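Local coordinates for protein ureidoglycolate hydrolase (Arabidopsis thaliana, PDB 4PXE) that hydrolyses (S)-ureidoglycolate to glyoxylate, ammonium and carbon dioxide, a manganese-dependent amidohydrolase step of plant purine breakdown, at residues S276-G281 / I373-H378; A229-L234 / A312-V317; G148-A153 / N343-A348. All coordinates share one frame; numbering follows the deposited sequence.

Contact 1 of 3, residues S276-G281 / I373-H378; sequences SIDTVG and ISRAYH. With GLV (glyoxylic acid), chain E.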
loop_
_atom_site.group_PDB
_atom_site.type_symbol
_atom_site.label_atom_id
_atom_site.label_comp_id
_atom_site.label_asym_id
_atom_site.label_seq_id
_atom_site.Cartn_x
_atom_site.Cartn_y
_atom_site.Cartn_z
ATOM N N SER A 276 -3.542 0.614 32.456
ATOM C CA SER A 276 -4.792 1.367 32.425
ATOM C C SER A 276 -5.585 1.049 31.167
ATOM O O SER A 276 -5.046 1.075 30.064
ATOM C CB SER A 276 -4.534 2.867 32.462
ATOM O OG SER A 276 -5.755 3.577 32.299
ATOM N N ILE A 277 -6.874 0.784 31.338
ATOM C CA ILE A 277 -7.760 0.523 30.211
ATOM C C ILE A 277 -7.959 1.773 29.340
ATOM O O ILE A 277 -8.466 1.679 28.222
ATOM C CB ILE A 277 -9.137 0.010 30.698
ATOM C CG1 ILE A 277 -9.790 -0.876 29.634
ATOM C CG2 ILE A 277 -10.033 1.172 31.148
ATOM C CD1 ILE A 277 -9.601 -2.332 29.913
ATOM N N ASP A 278 -7.580 2.943 29.844
ATOM C CA ASP A 278 -7.756 4.177 29.087
ATOM C C ASP A 278 -6.658 4.425 28.052
ATOM O O ASP A 278 -6.746 5.363 27.259
ATOM C CB ASP A 278 -7.869 5.378 30.027
ATOM C CG ASP A 278 -9.125 5.332 30.859
ATOM O OD1 ASP A 278 -10.200 5.050 30.287
ATOM O OD2 ASP A 278 -9.032 5.550 32.084
ATOM N N THR A 279 -5.621 3.598 28.065
ATOM C CA THR A 279 -4.516 3.769 27.123
ATOM C C THR A 279 -4.799 3.005 25.835
ATOM O O THR A 279 -5.217 1.852 25.881
ATOM C CB THR A 279 -3.196 3.244 27.721
ATOM O OG1 THR A 279 -3.121 3.601 29.110
ATOM C CG2 THR A 279 -1.983 3.828 26.980
ATOM N N VAL A 280 -4.603 3.662 24.698
ATOM C CA VAL A 280 -4.742 2.978 23.411
ATOM C C VAL A 280 -3.546 3.247 22.501
ATOM O O VAL A 280 -2.883 4.282 22.610
ATOM C CB VAL A 280 -6.052 3.378 22.667
ATOM C CG1 VAL A 280 -7.283 2.905 23.441
ATOM C CG2 VAL A 280 -6.109 4.867 22.436
ATOM N N GLY A 281 -3.279 2.311 21.596
ATOM C CA GLY A 281 -2.264 2.523 20.580
ATOM C C GLY A 281 -2.547 1.615 19.404
ATOM O O GLY A 281 -3.043 0.510 19.580
ATOM N N ILE A 373 -15.995 11.742 29.286
ATOM C CA ILE A 373 -14.851 12.259 28.548
ATOM C C ILE A 373 -14.907 11.805 27.094
ATOM O O ILE A 373 -15.600 10.844 26.759
ATOM C CB ILE A 373 -13.506 11.827 29.174
ATOM C CG1 ILE A 373 -13.227 10.341 28.904
ATOM C CG2 ILE A 373 -13.485 12.164 30.665
ATOM C CD1 ILE A 373 -11.750 9.998 28.780
ATOM N N SER A 374 -14.199 12.526 26.234
ATOM C CA SER A 374 -14.033 12.086 24.855
ATOM C C SER A 374 -12.713 11.336 24.714
ATOM O O SER A 374 -11.665 11.814 25.154
ATOM C CB SER A 374 -14.055 13.275 23.904
ATOM O OG SER A 374 -13.912 12.845 22.558
ATOM N N ARG A 375 -12.779 10.161 24.096
ATOM C CA ARG A 375 -11.581 9.375 23.788
ATOM C C ARG A 375 -11.005 9.811 22.441
ATOM O O ARG A 375 -9.783 9.944 22.271
ATOM C CB ARG A 375 -11.912 7.883 23.792
ATOM C CG ARG A 375 -12.455 7.382 25.131
ATOM C CD ARG A 375 -12.509 5.869 25.162
ATOM N NE ARG A 375 -13.133 5.367 26.387
ATOM C CZ ARG A 375 -12.521 5.293 27.567
ATOM N NH1 ARG A 375 -11.264 5.697 27.701
ATOM N NH2 ARG A 375 -13.171 4.809 28.619
ATOM N N ALA A 376 -11.892 10.010 21.476
ATOM C CA ALA A 376 -11.530 10.629 20.211
ATOM C C ALA A 376 -11.050 12.050 20.452
ATOM O O ALA A 376 -11.405 12.677 21.454
ATOM C CB ALA A 376 -12.733 10.635 19.276
ATOM N N TYR A 377 -10.239 12.573 19.537
ATOM C CA TYR A 377 -9.987 14.014 19.548
ATOM C C TYR A 377 -10.951 14.696 18.585
ATOM O O TYR A 377 -11.666 14.028 17.816
ATOM C CB TYR A 377 -8.507 14.358 19.247
ATOM C CG TYR A 377 -7.980 13.772 17.950
ATOM C CD1 TYR A 377 -7.189 12.614 17.939
ATOM C CD2 TYR A 377 -8.277 14.374 16.730
ATOM C CE1 TYR A 377 -6.719 12.074 16.734
ATOM C CE2 TYR A 377 -7.817 13.849 15.535
ATOM C CZ TYR A 377 -7.037 12.712 15.538
ATOM O OH TYR A 377 -6.592 12.191 14.339
ATOM N N HIS A 378 -11.003 16.023 18.655
ATOM C CA HIS A 378 -11.964 16.819 17.904
ATOM C C HIS A 378 -11.385 18.203 17.714
ATOM O O HIS A 378 -10.454 18.583 18.413
ATOM C CB HIS A 378 -13.261 16.979 18.698
ATOM C CG HIS A 378 -13.920 15.691 19.072
ATOM N ND1 HIS A 378 -14.721 14.980 18.202
ATOM C CD2 HIS A 378 -13.927 15.001 20.236
ATOM C CE1 HIS A 378 -15.185 13.907 18.815
ATOM N NE2 HIS A 378 -14.721 13.898 20.052
HETATM C C1 GLV E . -10.351 11.743 14.820
HETATM O O1 GLV E . -11.101 12.752 15.404
HETATM C C2 GLV E . -9.811 10.748 15.785
HETATM O O2 GLV E . -10.075 10.885 17.024
HETATM O O3 GLV E . -9.107 9.784 15.364
HETATM O O HOH W 1 -9.058 6.728 26.198
HETATM O O HOH W 2 -12.622 3.876 31.308
#

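Contact 2 of 3, residues A229-L234 / A312-V317; sequences AAPASL and ARRNTV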
loop_
_atom_site.group_PDB
_atom_site.type_symbol
_atom_site.label_atom_id
_atom_site.label_comp_id
_atom_site.label_asym_id
_atom_site.label_seq_id
_atom_site.Cartn_x
_atom_site.Cartn_y
_atom_site.Cartn_z
ATOM N N ALA A 229 -9.246 13.375 25.662
ATOM C CA ALA A 229 -7.985 12.658 25.868
ATOM C C ALA A 229 -6.838 13.221 25.027
ATOM O O ALA A 229 -7.058 13.890 24.012
ATOM C CB ALA A 229 -8.179 11.169 25.603
ATOM N N ALA A 230 -5.614 12.948 25.480
ATOM C CA ALA A 230 -4.401 13.503 24.889
ATOM C C ALA A 230 -3.892 12.649 23.726
ATOM O O ALA A 230 -3.479 11.506 23.931
ATOM C CB ALA A 230 -3.325 13.598 25.951
ATOM N N PRO A 231 -3.917 13.208 22.509
ATOM C CA PRO A 231 -3.557 12.403 21.337
ATOM C C PRO A 231 -2.127 12.622 20.846
ATOM O O PRO A 231 -1.597 13.734 20.915
ATOM C CB PRO A 231 -4.533 12.921 20.281
ATOM C CG PRO A 231 -4.657 14.399 20.617
ATOM C CD PRO A 231 -4.506 14.503 22.125
ATOM N N ALA A 232 -1.520 11.555 20.333
ATOM C CA ALA A 232 -0.218 11.667 19.678
ATOM C C ALA A 232 -0.153 10.783 18.444
ATOM O O ALA A 232 -0.886 9.798 18.335
ATOM C CB ALA A 232 0.913 11.300 20.642
ATOM N N SER A 233 0.733 11.129 17.518
ATOM C CA SER A 233 0.970 10.250 16.382
ATOM C C SER A 233 2.438 10.275 15.980
ATOM O O SER A 233 3.131 11.280 16.160
ATOM C CB SER A 233 0.069 10.593 15.198
ATOM O OG SER A 233 0.513 11.748 14.535
ATOM N N LEU A 234 2.897 9.141 15.461
ATOM C CA LEU A 234 4.292 8.937 15.112
ATOM C C LEU A 234 4.388 8.397 13.689
ATOM O O LEU A 234 3.533 7.625 13.254
ATOM C CB LEU A 234 4.914 7.894 16.046
ATOM C CG LEU A 234 4.603 7.897 17.545
ATOM C CD1 LEU A 234 5.227 6.692 18.225
ATOM C CD2 LEU A 234 5.125 9.175 18.167
ATOM N N ALA A 312 0.932 11.989 31.037
ATOM C CA ALA A 312 2.181 11.339 31.430
ATOM C C ALA A 312 2.235 9.857 31.032
ATOM O O ALA A 312 3.270 9.365 30.564
ATOM C CB ALA A 312 2.413 11.504 32.942
ATOM N N ARG A 313 1.128 9.147 31.220
ATOM C CA ARG A 313 1.044 7.739 30.853
ATOM C C ARG A 313 1.211 7.578 29.336
ATOM O O ARG A 313 1.924 6.681 28.863
ATOM C CB ARG A 313 -0.301 7.175 31.298
ATOM C CG ARG A 313 -0.308 5.701 31.629
ATOM C CD ARG A 313 -1.414 5.384 32.622
ATOM N NE ARG A 313 -2.702 5.924 32.193
ATOM C CZ ARG A 313 -3.733 6.155 33.003
ATOM N NH1 ARG A 313 -3.637 5.887 34.301
ATOM N NH2 ARG A 313 -4.864 6.650 32.517
ATOM N N ARG A 314 0.554 8.463 28.587
ATOM C CA ARG A 314 0.666 8.513 27.125
ATOM C C ARG A 314 2.126 8.708 26.708
ATOM O O ARG A 314 2.645 7.979 25.859
ATOM C CB ARG A 314 -0.195 9.661 26.590
ATOM C CG ARG A 314 -0.548 9.618 25.100
ATOM C CD ARG A 314 0.439 10.356 24.210
ATOM N NE ARG A 314 0.950 11.609 24.761
ATOM C CZ ARG A 314 0.421 12.811 24.552
ATOM N NH1 ARG A 314 -0.684 12.959 23.826
ATOM N NH2 ARG A 314 0.993 13.883 25.088
ATOM N N ASN A 315 2.785 9.690 27.311
ATOM C CA ASN A 315 4.175 9.996 26.992
ATOM C C ASN A 315 5.122 8.841 27.281
ATOM O O ASN A 315 6.070 8.629 26.527
ATOM C CB ASN A 315 4.628 11.274 27.714
ATOM C CG ASN A 315 3.938 12.514 27.184
ATOM O OD1 ASN A 315 3.290 12.475 26.133
ATOM N ND2 ASN A 315 4.081 13.632 27.897
ATOM N N THR A 316 4.866 8.095 28.355
ATOM C CA THR A 316 5.653 6.905 28.674
ATOM C C THR A 316 5.549 5.880 27.546
ATOM O O THR A 316 6.539 5.253 27.177
ATOM C CB THR A 316 5.235 6.278 30.019
ATOM O OG1 THR A 316 5.574 7.177 31.085
ATOM C CG2 THR A 316 5.928 4.943 30.254
ATOM N N VAL A 317 4.360 5.739 26.971
ATOM C CA VAL A 317 4.185 4.824 25.845
ATOM C C VAL A 317 5.034 5.275 24.660
ATOM O O VAL A 317 5.720 4.449 24.036
ATOM C CB VAL A 317 2.704 4.693 25.425
ATOM C CG1 VAL A 317 2.588 3.857 24.160
ATOM C CG2 VAL A 317 1.889 4.049 26.534
#

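Contact 3 of 3, residues G148-A153 / N343-A348; sequences GSRLLA and NQDPPA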
loop_
_atom_site.group_PDB
_atom_site.type_symbol
_atom_site.label_atom_id
_atom_site.label_comp_id
_atom_site.label_asym_id
_atom_site.label_seq_id
_atom_site.Cartn_x
_atom_site.Cartn_y
_atom_site.Cartn_z
ATOM N N GLY A 148 -7.421 22.754 10.293
ATOM C CA GLY A 148 -8.095 24.035 10.384
ATOM C C GLY A 148 -8.058 24.644 11.770
ATOM O O GLY A 148 -7.722 25.820 11.921
ATOM N N SER A 149 -8.413 23.863 12.787
ATOM C CA SER A 149 -8.515 24.400 14.138
ATOM C C SER A 149 -7.150 24.635 14.793
ATOM O O SER A 149 -7.019 25.527 15.638
ATOM C CB SER A 149 -9.436 23.544 15.020
ATOM O OG SER A 149 -8.994 22.194 15.063
ATOM N N ARG A 150 -6.139 23.852 14.414
ATOM C CA ARG A 150 -4.785 24.117 14.906
ATOM C C ARG A 150 -4.315 25.482 14.413
ATOM O O ARG A 150 -3.616 26.204 15.134
ATOM C CB ARG A 150 -3.798 23.047 14.448
ATOM C CG ARG A 150 -3.910 21.702 15.151
ATOM C CD ARG A 150 -2.884 20.743 14.523
ATOM N NE ARG A 150 -3.016 19.353 14.957
ATOM C CZ ARG A 150 -2.447 18.852 16.046
ATOM N NH1 ARG A 150 -1.710 19.632 16.842
ATOM N NH2 ARG A 150 -2.613 17.570 16.347
ATOM N N LEU A 151 -4.698 25.830 13.186
ATOM C CA LEU A 151 -4.391 27.155 12.644
ATOM C C LEU A 151 -5.214 28.255 13.297
ATOM O O LEU A 151 -4.682 29.311 13.633
ATOM C CB LEU A 151 -4.567 27.191 11.126
ATOM C CG LEU A 151 -3.491 26.472 10.312
ATOM C CD1 LEU A 151 -3.864 26.452 8.842
ATOM C CD2 LEU A 151 -2.118 27.120 10.505
ATOM N N LEU A 152 -6.510 28.028 13.484
ATOM C CA LEU A 152 -7.326 29.025 14.175
ATOM C C LEU A 152 -6.754 29.306 15.562
ATOM O O LEU A 152 -6.781 30.447 16.031
ATOM C CB LEU A 152 -8.788 28.571 14.274
ATOM C CG LEU A 152 -9.509 28.441 12.931
ATOM C CD1 LEU A 152 -10.838 27.721 13.104
ATOM C CD2 LEU A 152 -9.737 29.802 12.311
ATOM N N ALA A 153 -6.215 28.275 16.204
ATOM C CA ALA A 153 -5.627 28.411 17.531
ATOM C C ALA A 153 -4.192 28.957 17.535
ATOM O O ALA A 153 -3.551 29.006 18.584
ATOM C CB ALA A 153 -5.706 27.086 18.286
ATOM N N ASN A 343 2.722 14.697 16.123
ATOM C CA ASN A 343 2.070 15.546 17.119
ATOM C C ASN A 343 2.040 14.832 18.453
ATOM O O ASN A 343 2.017 13.603 18.516
ATOM C CB ASN A 343 0.660 15.977 16.689
ATOM C CG ASN A 343 -0.288 14.803 16.517
ATOM O OD1 ASN A 343 -0.268 14.134 15.484
ATOM N ND2 ASN A 343 -1.148 14.569 17.511
ATOM N N GLN A 344 2.052 15.616 19.526
ATOM C CA GLN A 344 2.016 15.082 20.870
ATOM C C GLN A 344 1.317 16.146 21.692
ATOM O O GLN A 344 1.958 17.041 22.236
ATOM C CB GLN A 344 3.437 14.848 21.382
ATOM C CG GLN A 344 3.536 14.134 22.703
ATOM C CD GLN A 344 4.974 13.825 23.077
ATOM O OE1 GLN A 344 5.898 14.110 22.315
ATOM N NE2 GLN A 344 5.168 13.237 24.249
ATOM N N ASP A 345 -0.006 16.061 21.748
ATOM C CA ASP A 345 -0.807 17.154 22.267
ATOM C C ASP A 345 -1.325 16.841 23.659
ATOM O O ASP A 345 -1.555 15.692 23.996
ATOM C CB ASP A 345 -1.977 17.420 21.318
ATOM C CG ASP A 345 -1.515 17.701 19.900
ATOM O OD1 ASP A 345 -1.892 16.931 18.996
ATOM O OD2 ASP A 345 -0.773 18.685 19.694
ATOM N N PRO A 346 -1.516 17.887 24.479
ATOM C CA PRO A 346 -2.089 17.704 25.813
ATOM C C PRO A 346 -3.592 17.469 25.743
ATOM O O PRO A 346 -4.210 17.767 24.726
ATOM C CB PRO A 346 -1.791 19.046 26.495
ATOM C CG PRO A 346 -1.766 20.029 25.373
ATOM C CD PRO A 346 -1.137 19.286 24.217
ATOM N N PRO A 347 -4.174 16.930 26.818
ATOM C CA PRO A 347 -5.636 16.848 26.880
ATOM C C PRO A 347 -6.212 18.239 27.112
ATOM O O PRO A 347 -5.468 19.162 27.456
ATOM C CB PRO A 347 -5.874 15.962 28.098
ATOM C CG PRO A 347 -4.690 16.201 28.974
ATOM C CD PRO A 347 -3.532 16.459 28.060
ATOM N N ALA A 348 -7.513 18.408 26.902
ATOM C CA ALA A 348 -8.159 19.669 27.263
ATOM C C ALA A 348 -9.351 19.436 28.172
ATOM O O ALA A 348 -9.993 18.391 28.123
ATOM C CB ALA A 348 -8.579 20.446 26.036
#

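Contact 1 of 3, residues S276-G281 / I373-H378
D278 and R375 make the one direct contact between segments 276-281 and 373-378, a salt bridge. The straight bond runs from R375 NH1 to D278 OD1 at 2.9 Å, with an N-H...O angle of 164°. R375 NH2 reaches the same OD1 only weakly, at 3.4 Å. The oxygen lies at the edge of the guanidinium, near its plane, and is approached on its anti side. The two side chains cross at about a right angle, yet their flat ends are nearly coplanar, 25° apart. Extended from CG to NE, R375 carries its charge out to the turn of segment 276-281. That turn is type I, and S276 OG accepts from D278 N in an ST turn.

This end is the loose one. Both residues are partly exposed, and two waters sit in the guanidinium plane. One joins D278 O to R375 NH1. The other joins D278 OD1 to R375 NH2, 2.9 Å from each. P251 and G246 of the second subunit pack on I277 and R375.

The far end of segment 373-378 is buried and tightly packed. Y377 holds one ring face over the product glyoxylate, with GLV O2 above the ring centre. Y377 N donates to GLV O2 at 3.0 Å. S374 OG donates to A376 O at 2.7 Å and accepts from H378 NE2 at 2.8 Å, which ties the substrate-binding loop together. R307 of the same chain and N294 of the second subunit also hydrogen-bond to the glyoxylate, and H244 of that subunit packs on A376.

Segment 276-281 belongs to the region involved in dimerization. The bridge joins that region to the loop that binds the substrate. It is shared with water beside the dimer interface, probably a modest electrostatic tie.

Contact 2 of 3, residues A229-L234 / A312-V317
R314 of helix 312-317 lays its side chain against A230, P231 and A232 of strand 230-234. Its NH1 meets A230 CB at 3.4 Å, and its CD meets A232 CB at 3.7 Å. NH1 also lies 3.1 Å from P231 O, but the angle is too poor for a hydrogen bond. The axes of strand 230-234 and helix 312-317 come within 9.1 Å and run nearly parallel, 14° apart, consistent with the small alanines on the facing side.

The next shell fixes the guanidinium. Bends at chi2 (-91°) and chi3 fold the end of the R314 chain back beside N315. R314 NE donates to N315 OD1 at 2.8 Å, and R314 NH2 donates to it at 2.9 Å. This is a side-on grip on one oxygen, from one face of the amide. Q344 NE2 bonds to the same oxygen, and R314 NH1 bonds to D345 O.

Further out, I318 of the same helix packs on A232, as helix 311-332 lies over the strands of the region involved in dimerization. D308 also touches R314, a buried arginine that donates to an amide and a backbone oxygen, whose dipoles would be expected to stabilise its charge.

Contact 3 of 3, residues G148-A153 / N343-A348
R150 and D345 point at each other from opposite directions, and their torsions set this up. In R150, CG lies beside the backbone N and opposite the carbonyl carbon (chi1 -74°), and the chain then runs straight to NE. D345 has the same kind of first torsion (chi1 -56°), which turns its carboxylate to the arginine.

The grip is end-on. R150 NH2 donates to D345 OD1 at 2.8 Å, and R150 NH1 donates to D345 OD2 at 3.1 Å. Each oxygen is met on its syn side. The fit is not flat, since the guanidinium and carboxylate planes are 45° apart.

N343 adds a third bond. Its ND2 donates to D345 OD1 at 2.9 Å, from the face of the carboxylate opposite to R150 NH2. ND2 also lies 3.5 Å from R150 NH2, near the edge of the guanidinium. S233 holds the other end of the amide, bonding to N343 OD1. R150 NE is tied to S145 O, and F382 packs on both R150 and D345.

The bridge links helix 147-152 to the chain leaving strand 335-344, where the region involved in dimerization ends. D345 is buried and takes two bonds on OD1 and one on OD2. Two of the three donors come from the charged R150 and one from the N343 amide, which would be expected to stabilise D345 as a carboxylate.

In the fold
In order, the segments are 148-153, 229-234, 276-281, 312-317, 343-348 and 373-378. Contact 2 is nested inside contact 3, and contact 1 crosses both. Centres of contacts 1 and 2 are about 10 Å apart, 2 and 3 about 14 Å, and 1 and 3 about 16 Å. Strand 222-239 is shared, pairing with 335-344 and 369-374. Contact 2 touches contact 1 through P231 and Y377 and contact 3 through S233-N343 and N315-Q344; contacts 1 and 3 do not touch. Contact 2 lies almost wholly in the region involved in dimerization, which contacts 1 and 3 tie to the rest. Contact 1 holds part of the glyoxylate site, which the second subunit completes; contact 2 borders it, and contact 3 lies further off.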